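Local structure of ESX secretion system protein EccC (Thermomonospora curvata, 4NH0) at residues 865-869 with 880-884; 671-675 with 861-866. The protein serves as an ATPase of the ESX (type VII) secretion system, has weak intrinsic ATP-hydrolysing activity, binds the substrate EsxB and might be the translocase subunit. All coordinates share one frame. Residue numbers count along the deposited sequence, not the author numbering.

Interaction 1. Residues 865-869 with 880-884; sequences LPRID and GIATT. With ATP (adenosine-5'-triphosphate), chain G.
Thr884 presses its methyl against the loop backbone of 865-869: CG2 lies 3.4 Å from Ile868 N, 3.6 Å from Arg867 CA and 3.8 Å from Pro866 O, and it also meets Ile868 CG1 at 3.6 Å. A chi1 of 65° (p) makes this possible, since it sends OG1 back to its own helix, where it donates to Ile881 O at 2.5 Å. Thr883, also p, bonds in the same way to Gly880 O, its OG1 2.5 Å away. Segment 880-884 is helical and 865-869 has no regular structure; Arg867 CA lies 5.7 Å from Ile881 CA and Ile868 CA 6.0 Å from Thr884 CA. Pro866 (phi/psi -71/57) is the centre of an inverse gamma turn, closed by Arg867 N to Leu865 O at 2.6 Å, and its CG touches Ile881 CD1 at 3.9 Å. This is where the chain, having left strand 860-863 in the antiparallel part of the second FtsK domain's sheet, runs along helix 877-891, which follows it in sequence. Beyond the turn, Arg867 (m, t, p) forms a salt bridge to Asp869, NH2 to OD2 at 2.5 Å, and another to Asp871. Gly880 CA approaches that pair, 3.6 Å from Arg867 NH2 and 3.5 Å from Asp869 OD2, where a beta carbon would clash. At the far end of the loop segment, Leu865 CD1 reaches N1 of the ATP adenine at 3.4 Å.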
loop_
_atom_site.group_PDB
_atom_site.type_symbol
_atom_site.label_atom_id
_atom_site.label_comp_id
_atom_site.label_asym_id
_atom_site.label_seq_id
_atom_site.Cartn_x
_atom_site.Cartn_y
_atom_site.Cartn_z
ATOM N N LEU A 865 -6.048 -7.489 -5.876
ATOM C CA LEU A 865 -4.850 -8.017 -6.517
ATOM C C LEU A 865 -4.590 -7.286 -7.829
ATOM O O LEU A 865 -5.526 -6.979 -8.566
ATOM C CB LEU A 865 -4.986 -9.522 -6.757
ATOM C CG LEU A 865 -4.413 -10.453 -5.685
ATOM C CD1 LEU A 865 -5.015 -10.166 -4.319
ATOM C CD2 LEU A 865 -4.629 -11.907 -6.070
ATOM N N PRO A 866 -3.313 -7.008 -8.129
ATOM C CA PRO A 866 -2.951 -6.254 -9.333
ATOM C C PRO A 866 -3.159 -7.060 -10.609
ATOM O O PRO A 866 -2.219 -7.240 -11.382
ATOM C CB PRO A 866 -1.468 -5.950 -9.116
ATOM C CG PRO A 866 -0.984 -7.084 -8.287
ATOM C CD PRO A 866 -2.124 -7.447 -7.376
ATOM N N ARG A 867 -4.380 -7.536 -10.823
ATOM C CA ARG A 867 -4.689 -8.374 -11.973
ATOM C C ARG A 867 -5.894 -7.846 -12.740
ATOM O O ARG A 867 -6.745 -7.155 -12.178
ATOM C CB ARG A 867 -4.952 -9.816 -11.528
ATOM C CG ARG A 867 -3.987 -10.333 -10.475
ATOM C CD ARG A 867 -4.285 -11.776 -10.105
ATOM N NE ARG A 867 -4.140 -12.672 -11.247
ATOM C CZ ARG A 867 -4.144 -13.998 -11.161
ATOM N NH1 ARG A 867 -4.285 -14.588 -9.982
ATOM N NH2 ARG A 867 -4.005 -14.735 -12.253
ATOM N N ILE A 868 -5.960 -8.170 -14.026
ATOM C CA ILE A 868 -7.122 -7.843 -14.842
ATOM C C ILE A 868 -7.639 -9.098 -15.534
ATOM O O ILE A 868 -8.450 -9.023 -16.458
ATOM C CB ILE A 868 -6.804 -6.763 -15.898
ATOM C CG1 ILE A 868 -5.719 -7.250 -16.860
ATOM C CG2 ILE A 868 -6.380 -5.469 -15.227
ATOM C CD1 ILE A 868 -6.210 -7.475 -18.273
ATOM N N ASP A 869 -7.165 -10.254 -15.078
ATOM C CA ASP A 869 -7.575 -11.529 -15.653
ATOM C C ASP A 869 -8.869 -12.038 -15.028
ATOM O O ASP A 869 -9.747 -12.548 -15.723
ATOM C CB ASP A 869 -6.464 -12.573 -15.495
ATOM C CG ASP A 869 -5.919 -12.647 -14.079
ATOM O OD1 ASP A 869 -6.662 -12.331 -13.126
ATOM O OD2 ASP A 869 -4.741 -13.028 -13.918
ATOM N N GLY A 880 -0.246 -13.776 -13.385
ATOM C CA GLY A 880 -1.301 -12.801 -13.581
ATOM C C GLY A 880 -0.771 -11.411 -13.867
ATOM O O GLY A 880 -1.197 -10.763 -14.821
ATOM N N ILE A 881 0.161 -10.956 -13.035
ATOM C CA ILE A 881 0.756 -9.630 -13.180
ATOM C C ILE A 881 1.431 -9.464 -14.537
ATOM O O ILE A 881 1.277 -8.435 -15.196
ATOM C CB ILE A 881 1.789 -9.355 -12.067
ATOM C CG1 ILE A 881 1.129 -9.437 -10.690
ATOM C CG2 ILE A 881 2.435 -7.994 -12.257
ATOM C CD1 ILE A 881 2.079 -9.171 -9.543
ATOM N N ALA A 882 2.168 -10.487 -14.955
ATOM C CA ALA A 882 2.906 -10.451 -16.212
ATOM C C ALA A 882 1.987 -10.266 -17.416
ATOM O O ALA A 882 2.376 -9.664 -18.416
ATOM C CB ALA A 882 3.728 -11.719 -16.371
ATOM N N THR A 883 0.768 -10.785 -17.316
ATOM C CA THR A 883 -0.199 -10.676 -18.402
ATOM C C THR A 883 -0.861 -9.303 -18.425
ATOM O O THR A 883 -1.233 -8.803 -19.487
ATOM C CB THR A 883 -1.288 -11.757 -18.298
ATOM O OG1 THR A 883 -1.861 -11.736 -16.986
ATOM C CG2 THR A 883 -0.697 -13.132 -18.563
ATOM N N THR A 884 -1.008 -8.697 -17.251
ATOM C CA THR A 884 -1.589 -7.364 -17.149
ATOM C C THR A 884 -0.659 -6.324 -17.762
ATOM O O THR A 884 -1.085 -5.489 -18.559
ATOM C CB THR A 884 -1.876 -6.976 -15.689
ATOM O OG1 THR A 884 -0.643 -6.872 -14.970
ATOM C CG2 THR A 884 -2.756 -8.016 -15.025
HETATM P PG ATP G . 7.874 -8.547 3.358
HETATM O O1G ATP G . 7.567 -7.835 4.652
HETATM O O2G ATP G . 8.379 -7.647 2.259
HETATM O O3G ATP G . 8.665 -9.821 3.522
HETATM P PB ATP G . 5.272 -7.958 2.558
HETATM O O1B ATP G . 5.758 -6.989 1.511
HETATM O O2B ATP G . 4.801 -7.451 3.898
HETATM O O3B ATP G . 6.432 -9.036 2.835
HETATM P PA ATP G . 3.942 -8.960 0.328
HETATM O O1A ATP G . 3.185 -7.766 -0.194
HETATM O O2A ATP G . 5.315 -9.248 -0.226
HETATM O O3A ATP G . 4.075 -8.824 1.924
HETATM O "O5'" ATP G . 3.015 -10.262 0.150
HETATM C "C5'" ATP G . 3.377 -11.504 0.748
HETATM C "C4'" ATP G . 2.394 -12.581 0.305
HETATM O "O4'" ATP G . 1.080 -12.270 0.771
HETATM C "C3'" ATP G . 2.325 -12.677 -1.210
HETATM O "O3'" ATP G . 2.886 -13.915 -1.655
HETATM C "C2'" ATP G . 0.853 -12.622 -1.566
HETATM O "O2'" ATP G . 0.478 -13.812 -2.263
HETATM C "C1'" ATP G . 0.108 -12.524 -0.245
HETATM N N9 ATP G . -0.859 -11.402 -0.301
HETATM C C8 ATP G . -0.563 -10.104 -0.104
HETATM N N7 ATP G . -1.667 -9.324 -0.224
HETATM C C5 ATP G . -2.703 -10.135 -0.506
HETATM C C6 ATP G . -4.153 -9.963 -0.758
HETATM N N6 ATP G . -4.729 -8.738 -0.732
HETATM N N1 ATP G . -4.880 -11.070 -1.015
HETATM C C2 ATP G . -4.320 -12.294 -1.045
HETATM N N3 ATP G . -3.014 -12.523 -0.827
HETATM C C4 ATP G . -2.166 -11.502 -0.557
#

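Interaction 2. Residues 671-675 with 861-866; sequences TMLRT and FLTALP. With ATP (adenosine-5'-triphosphate), chain G.
Just past the P-loop, helical residues 671-675 pack on strand 861-863 and the turn that follows it, with CA-CA distances of 6.5 Å for Met672-Thr863 and 4.4 Å for Thr675-Pro866. Met672 (chi1 t, chi2 p) leaves the helix sideways and bends its end inward, so that CE lies 3.6 Å from Thr863 CG2 and 4.1 Å from Phe861 CE1, at the ring edge. Thr675, chi1 p, returns OG1 to Met672 O (2.5 Å) and places CG2 against the turn, 3.1 Å from Ala864 O and 3.6 Å from Pro866 CD. Arg674 (m, t, m, t) curls back so that NH2 donates to Thr671 OG1 at 3.2 Å. Thr671, chi1 m, gives that hydroxyl to ATP O1A at 2.7 Å. Across the site, Thr863, chi1 p, accepts hydrogen bonds from ATP N6 at OG1 (2.5 Å) and, weakly, at O (2.6 Å). No hydrogen bond joins the segments directly: van der Waals contacts, some carbon against carbonyl oxygen, join them, while their polar groups bind two parts of one nucleotide, alpha-phosphate and adenine.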
loop_
_atom_site.group_PDB
_atom_site.type_symbol
_atom_site.label_atom_id
_atom_site.label_comp_id
_atom_site.label_asym_id
_atom_site.label_seq_id
_atom_site.Cartn_x
_atom_site.Cartn_y
_atom_site.Cartn_z
ATOM N N THR A 671 2.673 -6.054 -2.081
ATOM C CA THR A 671 1.551 -6.360 -2.958
ATOM C C THR A 671 0.690 -5.121 -3.150
ATOM O O THR A 671 0.269 -4.813 -4.264
ATOM C CB THR A 671 0.687 -7.503 -2.395
ATOM O OG1 THR A 671 1.512 -8.644 -2.131
ATOM C CG2 THR A 671 -0.400 -7.886 -3.384
ATOM N N MET A 672 0.440 -4.413 -2.052
ATOM C CA MET A 672 -0.359 -3.192 -2.068
ATOM C C MET A 672 0.175 -2.161 -3.053
ATOM O O MET A 672 -0.579 -1.611 -3.855
ATOM C CB MET A 672 -0.411 -2.580 -0.669
ATOM C CG MET A 672 -0.897 -1.145 -0.649
ATOM S SD MET A 672 -2.619 -0.992 -1.143
ATOM C CE MET A 672 -3.401 -0.854 0.460
ATOM N N LEU A 673 1.478 -1.904 -2.980
ATOM C CA LEU A 673 2.133 -0.943 -3.860
ATOM C C LEU A 673 1.900 -1.285 -5.324
ATOM O O LEU A 673 1.618 -0.409 -6.138
ATOM C CB LEU A 673 3.635 -0.890 -3.574
ATOM C CG LEU A 673 4.082 -0.402 -2.195
ATOM C CD1 LEU A 673 5.593 -0.504 -2.053
ATOM C CD2 LEU A 673 3.620 1.022 -1.958
ATOM N N ARG A 674 2.008 -2.567 -5.648
ATOM C CA ARG A 674 1.868 -3.026 -7.024
ATOM C C ARG A 674 0.447 -2.840 -7.547
ATOM O O ARG A 674 0.243 -2.649 -8.744
ATOM C CB ARG A 674 2.287 -4.492 -7.133
ATOM C CG ARG A 674 3.766 -4.715 -6.871
ATOM C CD ARG A 674 4.149 -6.174 -7.019
ATOM N NE ARG A 674 3.502 -7.011 -6.015
ATOM C CZ ARG A 674 3.707 -8.317 -5.891
ATOM N NH1 ARG A 674 4.546 -8.939 -6.706
ATOM N NH2 ARG A 674 3.073 -9.000 -4.948
ATOM N N THR A 675 -0.533 -2.893 -6.650
ATOM C CA THR A 675 -1.918 -2.653 -7.035
ATOM C C THR A 675 -2.130 -1.178 -7.337
ATOM O O THR A 675 -2.699 -0.822 -8.366
ATOM C CB THR A 675 -2.904 -3.077 -5.939
ATOM O OG1 THR A 675 -2.794 -2.183 -4.825
ATOM C CG2 THR A 675 -2.612 -4.485 -5.481
ATOM N N PHE A 861 -10.783 -3.589 5.537
ATOM C CA PHE A 861 -10.815 -3.746 4.091
ATOM C C PHE A 861 -9.834 -4.821 3.649
ATOM O O PHE A 861 -9.016 -5.292 4.438
ATOM C CB PHE A 861 -10.505 -2.420 3.389
ATOM C CG PHE A 861 -9.056 -2.023 3.437
ATOM C CD1 PHE A 861 -8.202 -2.339 2.393
ATOM C CD2 PHE A 861 -8.551 -1.321 4.516
ATOM C CE1 PHE A 861 -6.872 -1.973 2.432
ATOM C CE2 PHE A 861 -7.221 -0.950 4.556
ATOM C CZ PHE A 861 -6.382 -1.278 3.514
ATOM N N LEU A 862 -9.922 -5.201 2.381
ATOM C CA LEU A 862 -9.050 -6.223 1.824
ATOM C C LEU A 862 -8.475 -5.751 0.495
ATOM O O LEU A 862 -9.214 -5.528 -0.464
ATOM C CB LEU A 862 -9.813 -7.537 1.648
ATOM C CG LEU A 862 -9.022 -8.759 1.184
ATOM C CD1 LEU A 862 -7.876 -9.041 2.136
ATOM C CD2 LEU A 862 -9.938 -9.965 1.086
ATOM N N THR A 863 -7.156 -5.592 0.448
ATOM C CA THR A 863 -6.479 -5.089 -0.742
ATOM C C THR A 863 -6.709 -5.994 -1.942
ATOM O O THR A 863 -6.545 -7.209 -1.852
ATOM C CB THR A 863 -4.963 -4.949 -0.516
ATOM O OG1 THR A 863 -4.374 -6.249 -0.395
ATOM C CG2 THR A 863 -4.685 -4.157 0.742
ATOM N N ALA A 864 -7.088 -5.398 -3.066
ATOM C CA ALA A 864 -7.301 -6.155 -4.291
ATOM C C ALA A 864 -5.976 -6.660 -4.842
ATOM O O ALA A 864 -4.911 -6.309 -4.340
ATOM C CB ALA A 864 -8.017 -5.306 -5.326
ATOM N N LEU A 865 -6.048 -7.489 -5.876
ATOM C CA LEU A 865 -4.850 -8.017 -6.517
ATOM C C LEU A 865 -4.590 -7.286 -7.829
ATOM O O LEU A 865 -5.526 -6.979 -8.566
ATOM C CB LEU A 865 -4.986 -9.522 -6.757
ATOM C CG LEU A 865 -4.413 -10.453 -5.685
ATOM C CD1 LEU A 865 -5.015 -10.166 -4.319
ATOM C CD2 LEU A 865 -4.629 -11.907 -6.070
ATOM N N PRO A 866 -3.313 -7.008 -8.129
ATOM C CA PRO A 866 -2.951 -6.254 -9.333
ATOM C C PRO A 866 -3.159 -7.060 -10.609
ATOM O O PRO A 866 -2.219 -7.240 -11.382
ATOM C CB PRO A 866 -1.468 -5.950 -9.116
ATOM C CG PRO A 866 -0.984 -7.084 -8.287
ATOM C CD PRO A 866 -2.124 -7.447 -7.376
HETATM P PG ATP G . 7.874 -8.547 3.358
HETATM O O1G ATP G . 7.567 -7.835 4.652
HETATM O O2G ATP G . 8.379 -7.647 2.259
HETATM O O3G ATP G . 8.665 -9.821 3.522
HETATM P PB ATP G . 5.272 -7.958 2.558
HETATM O O1B ATP G . 5.758 -6.989 1.511
HETATM O O2B ATP G . 4.801 -7.451 3.898
HETATM O O3B ATP G . 6.432 -9.036 2.835
HETATM P PA ATP G . 3.942 -8.960 0.328
HETATM O O1A ATP G . 3.185 -7.766 -0.194
HETATM O O2A ATP G . 5.315 -9.248 -0.226
HETATM O O3A ATP G . 4.075 -8.824 1.924
HETATM O "O5'" ATP G . 3.015 -10.262 0.150
HETATM C "C5'" ATP G . 3.377 -11.504 0.748
HETATM C "C4'" ATP G . 2.394 -12.581 0.305
HETATM O "O4'" ATP G . 1.080 -12.270 0.771
HETATM C "C3'" ATP G . 2.325 -12.677 -1.210
HETATM O "O3'" ATP G . 2.886 -13.915 -1.655
HETATM C "C2'" ATP G . 0.853 -12.622 -1.566
HETATM O "O2'" ATP G . 0.478 -13.812 -2.263
HETATM C "C1'" ATP G . 0.108 -12.524 -0.245
HETATM N N9 ATP G . -0.859 -11.402 -0.301
HETATM C C8 ATP G . -0.563 -10.104 -0.104
HETATM N N7 ATP G . -1.667 -9.324 -0.224
HETATM C C5 ATP G . -2.703 -10.135 -0.506
HETATM C C6 ATP G . -4.153 -9.963 -0.758
HETATM N N6 ATP G . -4.729 -8.738 -0.732
HETATM N N1 ATP G . -4.880 -11.070 -1.015
HETATM C C2 ATP G . -4.320 -12.294 -1.045
HETATM N N3 ATP G . -3.014 -12.523 -0.827
HETATM C C4 ATP G . -2.166 -11.502 -0.557
#

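The two interactions show how a P-loop NTPase-fold domain can build its nucleotide site from distant parts of the sequence. Helix 669-683 comes first along the chain; strand 860-863, the loop after it and helix 877-891 follow some 190 residues later. Interaction 2 ends on Leu865 and Pro866, where interaction 1 begins, and the centres are about 11 Å apart. Pro866 touches both helices, and these also meet directly, Arg674 NH1 lying 3.8 Å from Ile881 CD1. Strand, loop and the two helices are thus joined around Pro866 beside the ATP of the second FtsK domain, which binds the nucleotide although probably only the first hydrolyses it.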